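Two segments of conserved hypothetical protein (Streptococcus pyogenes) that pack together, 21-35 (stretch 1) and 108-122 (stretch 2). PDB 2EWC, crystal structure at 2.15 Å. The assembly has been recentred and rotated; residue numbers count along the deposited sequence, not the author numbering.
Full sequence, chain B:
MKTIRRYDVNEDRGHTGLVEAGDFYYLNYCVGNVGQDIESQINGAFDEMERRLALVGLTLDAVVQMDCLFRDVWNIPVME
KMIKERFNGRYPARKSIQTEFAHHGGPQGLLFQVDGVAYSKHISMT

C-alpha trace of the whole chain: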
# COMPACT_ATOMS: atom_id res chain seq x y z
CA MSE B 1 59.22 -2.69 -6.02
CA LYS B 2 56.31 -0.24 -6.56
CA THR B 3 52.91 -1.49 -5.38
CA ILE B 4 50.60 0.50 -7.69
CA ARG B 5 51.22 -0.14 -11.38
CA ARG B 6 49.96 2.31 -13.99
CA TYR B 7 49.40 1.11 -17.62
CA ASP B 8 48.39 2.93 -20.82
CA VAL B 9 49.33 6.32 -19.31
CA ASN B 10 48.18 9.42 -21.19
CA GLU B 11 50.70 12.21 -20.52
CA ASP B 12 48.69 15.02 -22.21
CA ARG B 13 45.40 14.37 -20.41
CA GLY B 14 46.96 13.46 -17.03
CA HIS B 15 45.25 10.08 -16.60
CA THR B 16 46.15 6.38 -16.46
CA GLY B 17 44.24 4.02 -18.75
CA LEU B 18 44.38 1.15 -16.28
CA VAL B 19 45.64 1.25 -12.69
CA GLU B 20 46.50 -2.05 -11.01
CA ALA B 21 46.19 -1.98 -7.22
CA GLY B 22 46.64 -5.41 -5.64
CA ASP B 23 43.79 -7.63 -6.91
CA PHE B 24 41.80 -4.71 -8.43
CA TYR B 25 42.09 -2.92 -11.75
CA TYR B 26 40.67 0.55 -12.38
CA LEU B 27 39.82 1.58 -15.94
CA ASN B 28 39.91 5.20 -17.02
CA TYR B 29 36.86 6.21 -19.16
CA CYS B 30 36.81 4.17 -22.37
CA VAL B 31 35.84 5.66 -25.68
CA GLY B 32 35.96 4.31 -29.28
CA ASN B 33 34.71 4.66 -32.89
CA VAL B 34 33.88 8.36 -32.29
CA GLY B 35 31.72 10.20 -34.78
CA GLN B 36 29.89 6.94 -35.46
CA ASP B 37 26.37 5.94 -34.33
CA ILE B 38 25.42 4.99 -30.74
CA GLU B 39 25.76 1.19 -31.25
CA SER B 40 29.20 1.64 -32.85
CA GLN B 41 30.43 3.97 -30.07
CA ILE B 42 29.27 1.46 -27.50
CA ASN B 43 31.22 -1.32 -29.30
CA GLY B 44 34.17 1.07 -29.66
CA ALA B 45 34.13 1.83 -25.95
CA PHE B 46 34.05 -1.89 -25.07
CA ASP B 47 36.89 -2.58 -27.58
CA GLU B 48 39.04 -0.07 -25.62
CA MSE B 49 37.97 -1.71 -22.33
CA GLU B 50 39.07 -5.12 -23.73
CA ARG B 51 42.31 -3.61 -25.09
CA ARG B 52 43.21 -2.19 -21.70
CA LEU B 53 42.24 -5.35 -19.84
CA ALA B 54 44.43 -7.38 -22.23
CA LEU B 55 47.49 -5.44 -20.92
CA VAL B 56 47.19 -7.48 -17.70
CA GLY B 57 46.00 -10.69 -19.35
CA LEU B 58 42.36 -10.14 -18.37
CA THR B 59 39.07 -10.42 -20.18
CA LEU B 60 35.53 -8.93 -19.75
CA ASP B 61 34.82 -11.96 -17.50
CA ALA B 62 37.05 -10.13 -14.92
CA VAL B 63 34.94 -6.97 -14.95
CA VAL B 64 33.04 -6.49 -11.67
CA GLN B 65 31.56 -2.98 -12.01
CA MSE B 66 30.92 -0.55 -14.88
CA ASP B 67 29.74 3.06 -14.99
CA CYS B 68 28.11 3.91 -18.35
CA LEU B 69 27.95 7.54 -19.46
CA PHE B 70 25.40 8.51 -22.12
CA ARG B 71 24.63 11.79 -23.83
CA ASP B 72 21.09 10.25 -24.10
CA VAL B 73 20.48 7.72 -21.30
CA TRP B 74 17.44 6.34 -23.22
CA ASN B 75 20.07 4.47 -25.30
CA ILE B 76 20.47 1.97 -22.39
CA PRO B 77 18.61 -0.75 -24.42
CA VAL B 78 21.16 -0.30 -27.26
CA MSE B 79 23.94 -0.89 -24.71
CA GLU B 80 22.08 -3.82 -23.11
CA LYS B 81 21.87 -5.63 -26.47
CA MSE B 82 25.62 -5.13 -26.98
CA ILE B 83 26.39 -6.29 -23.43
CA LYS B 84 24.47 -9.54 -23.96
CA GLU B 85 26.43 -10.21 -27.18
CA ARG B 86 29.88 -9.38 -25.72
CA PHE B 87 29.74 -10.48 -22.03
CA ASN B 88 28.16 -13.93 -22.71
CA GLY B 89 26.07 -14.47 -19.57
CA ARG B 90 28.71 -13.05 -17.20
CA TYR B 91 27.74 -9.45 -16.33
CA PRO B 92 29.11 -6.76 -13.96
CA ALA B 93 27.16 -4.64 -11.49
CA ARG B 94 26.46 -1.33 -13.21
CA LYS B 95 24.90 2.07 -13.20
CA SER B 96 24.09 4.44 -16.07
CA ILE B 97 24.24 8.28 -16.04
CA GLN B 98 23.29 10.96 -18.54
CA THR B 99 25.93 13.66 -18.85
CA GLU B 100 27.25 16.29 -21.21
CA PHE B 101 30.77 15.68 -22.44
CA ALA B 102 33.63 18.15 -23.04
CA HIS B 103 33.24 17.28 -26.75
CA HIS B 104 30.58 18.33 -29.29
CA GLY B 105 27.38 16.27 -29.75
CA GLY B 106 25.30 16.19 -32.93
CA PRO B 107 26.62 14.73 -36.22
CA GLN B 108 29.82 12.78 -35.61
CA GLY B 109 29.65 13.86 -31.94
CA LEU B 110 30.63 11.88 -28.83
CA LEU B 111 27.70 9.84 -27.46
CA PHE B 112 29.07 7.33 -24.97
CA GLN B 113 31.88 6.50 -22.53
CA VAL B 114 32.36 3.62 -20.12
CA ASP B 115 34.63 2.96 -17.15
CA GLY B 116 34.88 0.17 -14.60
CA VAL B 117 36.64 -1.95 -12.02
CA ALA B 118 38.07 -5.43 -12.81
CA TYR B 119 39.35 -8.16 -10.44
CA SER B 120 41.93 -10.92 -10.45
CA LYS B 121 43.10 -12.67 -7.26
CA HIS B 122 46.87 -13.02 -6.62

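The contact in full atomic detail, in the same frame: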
# COMPACT_ATOMS: atom_id res chain seq x y z
N ALA B 21 46.03 -2.21 -8.63
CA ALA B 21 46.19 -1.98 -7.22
C ALA B 21 45.85 -3.29 -6.53
O ALA B 21 44.68 -3.60 -6.32
CB ALA B 21 45.22 -0.87 -6.75
N GLY B 22 46.87 -4.09 -6.22
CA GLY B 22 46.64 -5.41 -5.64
C GLY B 22 45.83 -6.30 -6.58
O GLY B 22 46.27 -6.57 -7.69
N ASP B 23 44.64 -6.73 -6.13
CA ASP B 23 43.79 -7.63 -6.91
C ASP B 23 42.78 -6.88 -7.80
O ASP B 23 42.00 -7.52 -8.52
CB ASP B 23 43.03 -8.58 -5.96
CG ASP B 23 43.96 -9.57 -5.24
OD1 ASP B 23 45.08 -9.87 -5.75
OD2 ASP B 23 43.54 -10.08 -4.17
N PHE B 24 42.79 -5.54 -7.73
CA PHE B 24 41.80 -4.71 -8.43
C PHE B 24 42.39 -3.83 -9.51
O PHE B 24 43.54 -3.40 -9.40
CB PHE B 24 41.00 -3.88 -7.43
CG PHE B 24 40.06 -4.72 -6.60
CD1 PHE B 24 38.75 -4.94 -7.03
CD2 PHE B 24 40.50 -5.36 -5.45
CE1 PHE B 24 37.88 -5.74 -6.28
CE2 PHE B 24 39.64 -6.17 -4.70
CZ PHE B 24 38.33 -6.35 -5.12
N TYR B 25 41.62 -3.64 -10.59
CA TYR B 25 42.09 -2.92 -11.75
C TYR B 25 41.09 -1.84 -12.08
O TYR B 25 39.91 -2.14 -12.23
CB TYR B 25 42.27 -3.86 -12.93
CG TYR B 25 43.28 -4.94 -12.67
CD1 TYR B 25 44.57 -4.82 -13.17
CD2 TYR B 25 42.97 -6.05 -11.89
CE1 TYR B 25 45.52 -5.80 -12.92
CE2 TYR B 25 43.92 -7.04 -11.63
CZ TYR B 25 45.19 -6.90 -12.15
OH TYR B 25 46.14 -7.85 -11.92
N TYR B 26 41.55 -0.60 -12.16
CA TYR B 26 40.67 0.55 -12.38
C TYR B 26 40.87 1.10 -13.79
O TYR B 26 41.96 1.54 -14.15
CB TYR B 26 40.94 1.64 -11.34
CG TYR B 26 40.58 1.17 -9.97
CD1 TYR B 26 39.34 1.48 -9.42
CD2 TYR B 26 41.45 0.35 -9.24
CE1 TYR B 26 38.98 1.00 -8.19
CE2 TYR B 26 41.09 -0.12 -8.00
CZ TYR B 26 39.86 0.22 -7.48
OH TYR B 26 39.47 -0.25 -6.25
N LEU B 27 39.80 1.07 -14.57
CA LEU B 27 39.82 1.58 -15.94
C LEU B 27 39.40 3.04 -16.01
O LEU B 27 38.35 3.43 -15.49
CB LEU B 27 38.90 0.73 -16.83
CG LEU B 27 39.37 -0.71 -17.11
CD1 LEU B 27 38.25 -1.75 -16.86
CD2 LEU B 27 39.86 -0.79 -18.51
N ASN B 28 40.26 3.85 -16.62
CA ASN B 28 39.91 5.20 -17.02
C ASN B 28 38.69 5.12 -17.98
O ASN B 28 38.35 4.03 -18.47
CB ASN B 28 41.12 5.84 -17.69
CG ASN B 28 40.99 7.33 -17.89
OD1 ASN B 28 41.19 8.11 -16.97
ND2 ASN B 28 40.66 7.73 -19.11
N TYR B 29 37.99 6.24 -18.22
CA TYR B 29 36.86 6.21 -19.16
C TYR B 29 37.34 5.65 -20.50
O TYR B 29 38.45 5.96 -20.95
CB TYR B 29 36.21 7.61 -19.34
CG TYR B 29 37.12 8.63 -19.99
CD1 TYR B 29 37.22 8.73 -21.38
CD2 TYR B 29 37.89 9.50 -19.20
CE1 TYR B 29 38.07 9.68 -21.98
CE2 TYR B 29 38.73 10.44 -19.77
CZ TYR B 29 38.81 10.53 -21.17
OH TYR B 29 39.65 11.46 -21.76
N CYS B 30 36.52 4.80 -21.10
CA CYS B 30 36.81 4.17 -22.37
C CYS B 30 35.88 4.70 -23.45
O CYS B 30 34.68 4.78 -23.26
CB CYS B 30 36.63 2.66 -22.28
SG CYS B 30 37.71 1.86 -21.11
N VAL B 31 36.47 4.98 -24.60
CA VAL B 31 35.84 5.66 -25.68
C VAL B 31 36.38 5.05 -26.97
O VAL B 31 37.54 4.67 -27.02
CB VAL B 31 36.17 7.18 -25.54
CG1 VAL B 31 37.15 7.67 -26.62
CG2 VAL B 31 34.94 7.97 -25.53
N GLY B 32 35.53 4.90 -28.00
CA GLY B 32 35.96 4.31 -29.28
C GLY B 32 35.00 4.60 -30.43
O GLY B 32 33.83 4.95 -30.21
N ASN B 33 35.49 4.43 -31.67
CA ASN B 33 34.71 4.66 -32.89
C ASN B 33 33.99 6.02 -32.87
O ASN B 33 32.80 6.06 -33.15
CB ASN B 33 33.65 3.56 -33.07
CG ASN B 33 34.27 2.19 -33.37
OD1 ASN B 33 35.38 2.11 -33.87
ND2 ASN B 33 33.53 1.11 -33.06
N VAL B 34 34.66 7.11 -32.50
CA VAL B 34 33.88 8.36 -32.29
C VAL B 34 33.47 9.02 -33.61
O VAL B 34 34.13 8.86 -34.65
CB VAL B 34 34.47 9.39 -31.23
CG1 VAL B 34 33.43 10.51 -30.87
CG2 VAL B 34 34.93 8.70 -29.91
N GLY B 35 32.34 9.71 -33.57
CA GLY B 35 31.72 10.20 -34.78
C GLY B 35 30.77 9.19 -35.40
O GLY B 35 30.04 9.52 -36.32
N GLN B 108 28.48 13.20 -36.01
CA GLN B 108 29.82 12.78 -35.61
C GLN B 108 30.23 13.23 -34.19
O GLN B 108 31.42 13.40 -33.93
CB GLN B 108 30.87 13.22 -36.64
CG GLN B 108 30.62 12.64 -38.05
CD GLN B 108 29.71 13.53 -38.89
OE1 GLN B 108 29.80 14.76 -38.83
NE2 GLN B 108 28.82 12.91 -39.67
N GLY B 109 29.28 13.44 -33.29
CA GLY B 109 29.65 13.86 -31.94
C GLY B 109 29.90 12.67 -31.03
O GLY B 109 29.64 11.53 -31.41
N LEU B 110 30.38 12.93 -29.81
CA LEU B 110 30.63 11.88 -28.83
C LEU B 110 29.34 11.55 -28.10
O LEU B 110 28.69 12.47 -27.59
CB LEU B 110 31.69 12.32 -27.82
CG LEU B 110 31.94 11.43 -26.59
CD1 LEU B 110 32.52 10.03 -26.98
CD2 LEU B 110 32.88 12.17 -25.62
N LEU B 111 28.98 10.27 -28.04
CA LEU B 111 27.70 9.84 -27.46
C LEU B 111 27.80 8.98 -26.21
O LEU B 111 26.81 8.81 -25.50
CB LEU B 111 26.85 9.10 -28.52
CG LEU B 111 26.65 9.81 -29.87
CD1 LEU B 111 26.09 8.88 -30.97
CD2 LEU B 111 25.81 11.13 -29.74
N PHE B 112 28.97 8.40 -25.95
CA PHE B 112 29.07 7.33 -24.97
C PHE B 112 30.49 7.13 -24.46
O PHE B 112 31.46 7.22 -25.22
CB PHE B 112 28.55 6.03 -25.61
CG PHE B 112 28.58 4.85 -24.69
CD1 PHE B 112 27.57 4.65 -23.75
CD2 PHE B 112 29.64 3.95 -24.75
CE1 PHE B 112 27.60 3.54 -22.88
CE2 PHE B 112 29.69 2.85 -23.89
CZ PHE B 112 28.65 2.64 -22.96
N GLN B 113 30.61 6.88 -23.16
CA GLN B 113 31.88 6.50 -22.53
C GLN B 113 31.55 5.42 -21.52
O GLN B 113 30.41 5.34 -21.06
CB GLN B 113 32.54 7.66 -21.80
CG GLN B 113 32.99 8.82 -22.68
CD GLN B 113 33.74 9.88 -21.87
OE1 GLN B 113 33.66 9.91 -20.65
NE2 GLN B 113 34.46 10.77 -22.57
N VAL B 114 32.54 4.59 -21.19
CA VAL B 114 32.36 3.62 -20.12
C VAL B 114 33.63 3.54 -19.27
O VAL B 114 34.72 3.78 -19.76
CB VAL B 114 31.89 2.25 -20.67
CG1 VAL B 114 32.99 1.54 -21.54
CG2 VAL B 114 31.39 1.38 -19.55
N ASP B 115 33.48 3.28 -17.98
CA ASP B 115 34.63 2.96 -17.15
C ASP B 115 34.28 1.74 -16.31
O ASP B 115 33.20 1.18 -16.46
CB ASP B 115 35.07 4.18 -16.33
CG ASP B 115 34.27 4.38 -15.05
OD1 ASP B 115 34.76 5.10 -14.14
OD2 ASP B 115 33.15 3.82 -14.91
N GLY B 116 35.19 1.31 -15.44
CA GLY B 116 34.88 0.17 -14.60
C GLY B 116 36.00 -0.25 -13.68
O GLY B 116 37.10 0.33 -13.69
N VAL B 117 35.69 -1.27 -12.88
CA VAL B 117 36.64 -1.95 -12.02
C VAL B 117 36.70 -3.42 -12.49
O VAL B 117 35.67 -4.02 -12.78
CB VAL B 117 36.18 -1.88 -10.52
CG1 VAL B 117 37.25 -2.44 -9.61
CG2 VAL B 117 35.83 -0.42 -10.10
N ALA B 118 37.89 -3.99 -12.57
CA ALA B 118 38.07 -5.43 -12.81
C ALA B 118 38.79 -6.11 -11.62
O ALA B 118 39.39 -5.44 -10.78
CB ALA B 118 38.81 -5.68 -14.12
N TYR B 119 38.76 -7.45 -11.57
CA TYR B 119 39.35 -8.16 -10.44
C TYR B 119 40.07 -9.41 -10.90
O TYR B 119 39.62 -10.10 -11.82
CB TYR B 119 38.26 -8.53 -9.45
CG TYR B 119 38.69 -9.44 -8.30
CD1 TYR B 119 39.28 -8.91 -7.15
CD2 TYR B 119 38.46 -10.82 -8.34
CE1 TYR B 119 39.64 -9.70 -6.08
CE2 TYR B 119 38.83 -11.65 -7.25
CZ TYR B 119 39.42 -11.06 -6.13
OH TYR B 119 39.81 -11.81 -5.04
N SER B 120 41.18 -9.71 -10.23
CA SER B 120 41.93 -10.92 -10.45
C SER B 120 42.79 -11.22 -9.22
O SER B 120 43.76 -10.51 -8.93
CB SER B 120 42.80 -10.79 -11.70
OG SER B 120 43.36 -12.05 -12.01
N LYS B 121 42.43 -12.28 -8.51
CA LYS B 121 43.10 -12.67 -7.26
C LYS B 121 44.55 -13.14 -7.47
O LYS B 121 44.80 -14.05 -8.27
CB LYS B 121 42.27 -13.75 -6.53
CG LYS B 121 42.94 -14.44 -5.32
CD LYS B 121 43.22 -13.47 -4.19
CE LYS B 121 43.86 -14.18 -2.99
NZ LYS B 121 42.84 -14.82 -2.13
N HIS B 122 45.49 -12.51 -6.76
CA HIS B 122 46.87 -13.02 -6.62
C HIS B 122 47.08 -13.79 -5.29
O HIS B 122 47.71 -14.86 -5.26
CB HIS B 122 47.92 -11.90 -6.73
CG HIS B 122 47.79 -11.09 -7.99
ND1 HIS B 122 47.03 -9.94 -8.06
CD2 HIS B 122 48.33 -11.26 -9.22
CE1 HIS B 122 47.10 -9.43 -9.28
NE2 HIS B 122 47.89 -10.22 -10.00
O HOH W 1 41.21 -10.54 -3.24
O HOH W 2 37.47 5.80 -13.70
O HOH W 3 37.34 2.90 -12.52
O HOH W 4 32.63 5.53 -27.15

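Antiparallel strands far apart in sequence are joined by their backbones, and the pairing of strand 112-119 with the strand that begins at Phe24 illustrates how side-chain contacts are arranged about that ladder. Tyr25 and Ala118 form a hydrogen-bonded pair, with Tyr25 N to Ala118 O at 2.9 Å and Ala118 N to Tyr25 O at 2.8 Å. Next to this pair, Ser120 N donates to Asp23 O at 2.9 Å. Farther along, Cys30 and Val114 repeat the pattern less evenly: Cys30 N lies a very short 2.5 Å from Val114 O, whereas Val114 N to Cys30 O is 3.0 Å. Between the Tyr25-Ala118 and Cys30-Val114 pairs the register slips by one residue, and the oxygen of water 2 lies within hydrogen-bonding distance of both Leu27 O (3.1 Å) and Asp115 OD1 (2.8 Å).

Polar side chains secure the end beside the Ala21-Phe24 type II' turn. Asp23 OD1 accepts from both His122 N (2.9 Å) and His122 ND1 (3.0 Å), so one carboxylate oxygen holds backbone and imidazole together.

Apolar contacts follow the alternation of the strands. Phe24, Tyr26, Val117 and Tyr119 share one face; there Phe24 CZ meets Tyr119 CD1 at 3.4 Å, the ring planes inclined at 54°. Beyond the strands, Val31 CG2 packs against Leu110 CD1 at 3.5 Å.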